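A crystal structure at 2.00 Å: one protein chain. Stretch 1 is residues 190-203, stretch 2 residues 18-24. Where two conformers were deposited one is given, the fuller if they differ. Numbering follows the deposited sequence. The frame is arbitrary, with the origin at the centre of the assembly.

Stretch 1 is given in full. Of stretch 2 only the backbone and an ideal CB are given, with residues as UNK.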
# COMPACT_ATOMS: atom_id res chain seq x y z
N SER A 190 -27.89 19.72 -0.18
CA SER A 190 -28.38 19.84 -1.54
C SER A 190 -27.60 19.00 -2.53
O SER A 190 -28.14 18.34 -3.42
CB SER A 190 -28.34 21.32 -1.99
OG SER A 190 -28.73 21.40 -3.34
N PHE A 191 -26.26 19.06 -2.43
CA PHE A 191 -25.44 18.23 -3.32
C PHE A 191 -25.74 16.75 -3.05
O PHE A 191 -25.94 15.97 -3.99
CB PHE A 191 -23.95 18.55 -3.13
CG PHE A 191 -23.05 17.60 -3.88
CD1 PHE A 191 -22.80 17.79 -5.23
CD2 PHE A 191 -22.46 16.52 -3.24
CE1 PHE A 191 -21.99 16.91 -5.93
CE2 PHE A 191 -21.64 15.65 -3.93
CZ PHE A 191 -21.41 15.85 -5.27
N LEU A 192 -25.87 16.36 -1.79
CA LEU A 192 -26.15 14.96 -1.46
C LEU A 192 -27.51 14.50 -1.98
O LEU A 192 -27.69 13.32 -2.32
CB LEU A 192 -26.06 14.72 0.05
CG LEU A 192 -24.67 14.93 0.66
CD1 LEU A 192 -24.68 14.74 2.17
CD2 LEU A 192 -23.67 13.99 -0.01
N GLU A 193 -28.48 15.41 -2.07
CA GLU A 193 -29.78 15.08 -2.64
C GLU A 193 -29.66 14.76 -4.13
O GLU A 193 -30.19 13.75 -4.56
CB GLU A 193 -30.78 16.23 -2.49
CG GLU A 193 -31.25 16.53 -1.09
CD GLU A 193 -32.46 17.46 -1.07
OE1 GLU A 193 -33.35 17.30 -1.93
OE2 GLU A 193 -32.50 18.36 -0.20
N LYS A 194 -29.04 15.64 -4.90
CA LYS A 194 -28.82 15.38 -6.31
C LYS A 194 -28.05 14.08 -6.55
O LYS A 194 -28.38 13.30 -7.45
CB LYS A 194 -28.05 16.52 -6.97
CG LYS A 194 -28.76 17.86 -6.95
CD LYS A 194 -27.93 18.92 -7.69
CE LYS A 194 -27.76 18.55 -9.15
NZ LYS A 194 -27.69 19.75 -10.02
N LEU A 195 -27.01 13.86 -5.75
CA LEU A 195 -26.17 12.68 -5.91
C LEU A 195 -26.90 11.39 -5.60
O LEU A 195 -26.83 10.43 -6.39
CB LEU A 195 -24.92 12.84 -5.03
CG LEU A 195 -23.86 11.75 -5.09
CD1 LEU A 195 -23.20 11.73 -6.46
CD2 LEU A 195 -22.83 11.97 -3.97
N GLN A 196 -27.70 11.33 -4.53
CA GLN A 196 -28.47 10.11 -4.25
C GLN A 196 -29.45 9.79 -5.38
O GLN A 196 -29.62 8.63 -5.76
CB GLN A 196 -29.18 10.20 -2.91
CG GLN A 196 -29.81 8.91 -2.39
CD GLN A 196 -30.38 9.07 -1.00
OE1 GLN A 196 -30.46 10.19 -0.48
NE2 GLN A 196 -30.83 7.99 -0.37
N GLU A 197 -30.13 10.81 -5.93
CA GLU A 197 -31.02 10.60 -7.07
C GLU A 197 -30.26 9.90 -8.22
O GLU A 197 -30.70 8.91 -8.76
CB GLU A 197 -31.49 11.95 -7.64
CG GLU A 197 -32.79 12.47 -7.13
CD GLU A 197 -33.34 13.68 -7.87
OE1 GLU A 197 -34.55 13.94 -7.74
OE2 GLU A 197 -32.58 14.39 -8.56
N VAL A 198 -29.14 10.49 -8.59
CA VAL A 198 -28.31 9.97 -9.69
C VAL A 198 -27.83 8.57 -9.37
O VAL A 198 -27.99 7.61 -10.13
CB VAL A 198 -27.12 10.93 -9.91
CG1 VAL A 198 -26.02 10.31 -10.74
CG2 VAL A 198 -27.61 12.24 -10.51
N ILE A 199 -27.25 8.42 -8.17
CA ILE A 199 -26.68 7.13 -7.77
C ILE A 199 -27.70 6.03 -7.72
O ILE A 199 -27.46 4.88 -8.12
CB ILE A 199 -25.94 7.28 -6.43
CG1 ILE A 199 -24.63 8.04 -6.68
CG2 ILE A 199 -25.70 5.92 -5.80
CD1 ILE A 199 -23.88 8.40 -5.40
N GLU A 200 -28.88 6.32 -7.19
CA GLU A 200 -29.96 5.33 -7.13
C GLU A 200 -30.31 4.83 -8.52
O GLU A 200 -30.38 3.62 -8.76
CB GLU A 200 -31.19 6.00 -6.48
CG GLU A 200 -32.09 5.00 -5.79
CD GLU A 200 -32.51 5.47 -4.41
OE1 GLU A 200 -33.36 6.38 -4.33
OE2 GLU A 200 -31.97 4.95 -3.41
N HIS A 201 -30.52 5.78 -9.44
CA HIS A 201 -30.88 5.39 -10.80
C HIS A 201 -29.78 4.56 -11.45
O HIS A 201 -30.05 3.52 -12.04
CB HIS A 201 -31.21 6.62 -11.67
CG HIS A 201 -31.72 6.21 -13.02
ND1 HIS A 201 -32.99 5.67 -13.20
CD2 HIS A 201 -31.14 6.22 -14.24
CE1 HIS A 201 -33.16 5.39 -14.48
NE2 HIS A 201 -32.06 5.71 -15.13
N ASP A 202 -28.52 4.96 -11.25
CA ASP A 202 -27.41 4.26 -11.85
C ASP A 202 -27.26 2.83 -11.32
O ASP A 202 -27.04 1.91 -12.11
CB ASP A 202 -26.08 5.00 -11.65
CG ASP A 202 -24.92 4.27 -12.31
OD1 ASP A 202 -24.76 4.43 -13.54
OD2 ASP A 202 -24.20 3.51 -11.63
N SER A 203 -27.21 2.69 -10.00
CA SER A 203 -26.99 1.38 -9.39
C SER A 203 -28.14 0.43 -9.63
O SER A 203 -27.93 -0.76 -9.92
CB SER A 203 -26.73 1.56 -7.89
OG SER A 203 -27.94 1.75 -7.19
N UNK A 18 -18.17 8.75 -12.61
CA UNK A 18 -19.40 8.72 -13.43
C UNK A 18 -20.58 9.27 -12.68
O UNK A 18 -21.40 10.04 -13.24
CB UNK A 18 -19.71 7.29 -13.89
N UNK A 19 -20.70 9.02 -11.37
CA UNK A 19 -21.80 9.60 -10.59
C UNK A 19 -21.74 11.13 -10.66
O UNK A 19 -22.77 11.79 -10.88
CB UNK A 19 -21.74 9.13 -9.14
N UNK A 20 -20.57 11.69 -10.38
CA UNK A 20 -20.43 13.15 -10.40
C UNK A 20 -20.74 13.71 -11.78
O UNK A 20 -21.29 14.81 -11.91
CB UNK A 20 -19.02 13.56 -9.98
N UNK A 21 -20.26 13.02 -12.81
CA UNK A 21 -20.55 13.41 -14.20
C UNK A 21 -22.05 13.50 -14.41
O UNK A 21 -22.55 14.55 -14.81
CB UNK A 21 -19.94 12.42 -15.19
N UNK A 22 -22.83 12.53 -13.90
CA UNK A 22 -24.28 12.60 -14.06
C UNK A 22 -24.98 13.58 -13.14
O UNK A 22 -26.16 13.89 -13.39
CB UNK A 22 -24.88 11.21 -13.84
N UNK A 23 -24.35 14.07 -12.07
CA UNK A 23 -24.96 15.08 -11.23
C UNK A 23 -24.82 16.47 -11.84
O UNK A 23 -25.55 17.39 -11.45
CB UNK A 23 -24.34 15.05 -9.83
N UNK A 24 -23.99 16.62 -12.86
CA UNK A 24 -23.77 17.87 -13.55
C UNK A 24 -22.37 18.44 -13.41
O UNK A 24 -22.04 19.46 -14.01
CB UNK A 24 -24.78 18.90 -13.05

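The helix segment 18-23 crosses the helix segment 190-203 at 117° between their N-to-C directions. At position 18 the CA-to-CB bond points sideways, and no atom of stretch 1 lies within 5.5 Å of the ideal CB. Many helix-compatible residues would suit; the deposited one is Thr18, whose OG1 is hydrogen-bonded elsewhere in the structure.

Position 19 points toward stretch 1. Its ideal CB is 3.9 Å from Ile199 CG1 and 4.0 Å from Leu195 CD1, an apolar setting, while the carboxylate of Asp202 lies farther along the helix. A leucine, methionine or aromatic residue could use the apolar part, and one with a polar tip could also address the acid. The residue is Tyr19, with Ile199 CG1 over one face, 3.5 Å from its ring centroid, in a CH-pi contact, and Tyr19 CB packs 3.9 Å from Leu195 CD1. Asp202 OD2 lies at the ring edge, 3.5 Å from Tyr19 CE1. A water links the polar ends, 2.9 Å from Tyr19 OH and donating to Asp202 OD2 at 2.8 Å.

The CB at position 20 points away, so only a side chain long enough to reach back could touch stretch 1, where Phe191 and Leu195 offer apolar atoms. Leucine or methionine would serve. Leu20 does so through CD2, 3.9 Å from Phe191 CZ at the ring edge and 4.2 Å from Leu195 CD1. Position 21 also points away, and stretch 1 sets no demand there; many helix-compatible residues would suit. Lys21 makes no contact with it.

Position 22 points toward stretch 1, its ideal CB a tight 3.4 Å from Val198 CG1. Asp202 invites a long basic residue, lysine or arginine. Lys22 packs its CB 3.5 Å from Val198 CG1 and runs out with every chi after the first trans, bringing NZ to 2.7 Å from Asp202 OD1 in a hydrogen-bonded salt bridge.

At position 23 the CB faces a hollow among Phe191, Lys194, Leu195 and Val198. A small or medium side chain, such as alanine, valine or threonine, would suit. Thr23 fits as a knob: its CG2 lies 3.6 Å from Leu195 CD1 and 3.8 Å from Val198 CG2, while its OG1 donates to Leu20 O at 3.0 Å.

Position 24 has a phi of 115°, and a CB there would jam against the preceding carbonyl O. This calls for glycine, and Gly24 closes the helix in a Schellman motif, its N bonded to Lys21 O at 3.2 Å and weakly to Leu20 O at 3.4 Å.

Stretch 2 18-24: TYLKKTG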
# COMPACT_ATOMS: atom_id res chain seq x y z
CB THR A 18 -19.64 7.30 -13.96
OG1 THR A 18 -18.64 7.08 -14.99
CG2 THR A 18 -21.01 7.11 -14.57
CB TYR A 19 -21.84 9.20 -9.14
CG TYR A 19 -21.93 7.75 -8.77
CD1 TYR A 19 -22.77 6.86 -9.42
CD2 TYR A 19 -21.16 7.26 -7.71
CE1 TYR A 19 -22.82 5.52 -9.07
CE2 TYR A 19 -21.22 5.93 -7.35
CZ TYR A 19 -22.05 5.07 -8.02
OH TYR A 19 -22.08 3.74 -7.63
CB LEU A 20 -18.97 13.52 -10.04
CG LEU A 20 -18.46 13.00 -8.70
CD1 LEU A 20 -17.08 13.60 -8.42
CD2 LEU A 20 -19.44 13.36 -7.58
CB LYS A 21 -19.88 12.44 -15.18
CG LYS A 21 -20.04 12.84 -16.65
CD LYS A 21 -19.73 11.69 -17.59
CE LYS A 21 -19.95 12.12 -19.04
NZ LYS A 21 -19.83 10.97 -19.99
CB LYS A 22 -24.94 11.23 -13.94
CG LYS A 22 -24.29 10.19 -14.88
CD LYS A 22 -24.96 8.86 -14.65
CE LYS A 22 -24.56 7.81 -15.67
NZ LYS A 22 -25.14 6.48 -15.27
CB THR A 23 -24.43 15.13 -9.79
OG1 THR A 23 -23.13 15.72 -9.79
CG2 THR A 23 -24.38 13.73 -9.19
O HOH W 1 -23.80 2.12 -9.29
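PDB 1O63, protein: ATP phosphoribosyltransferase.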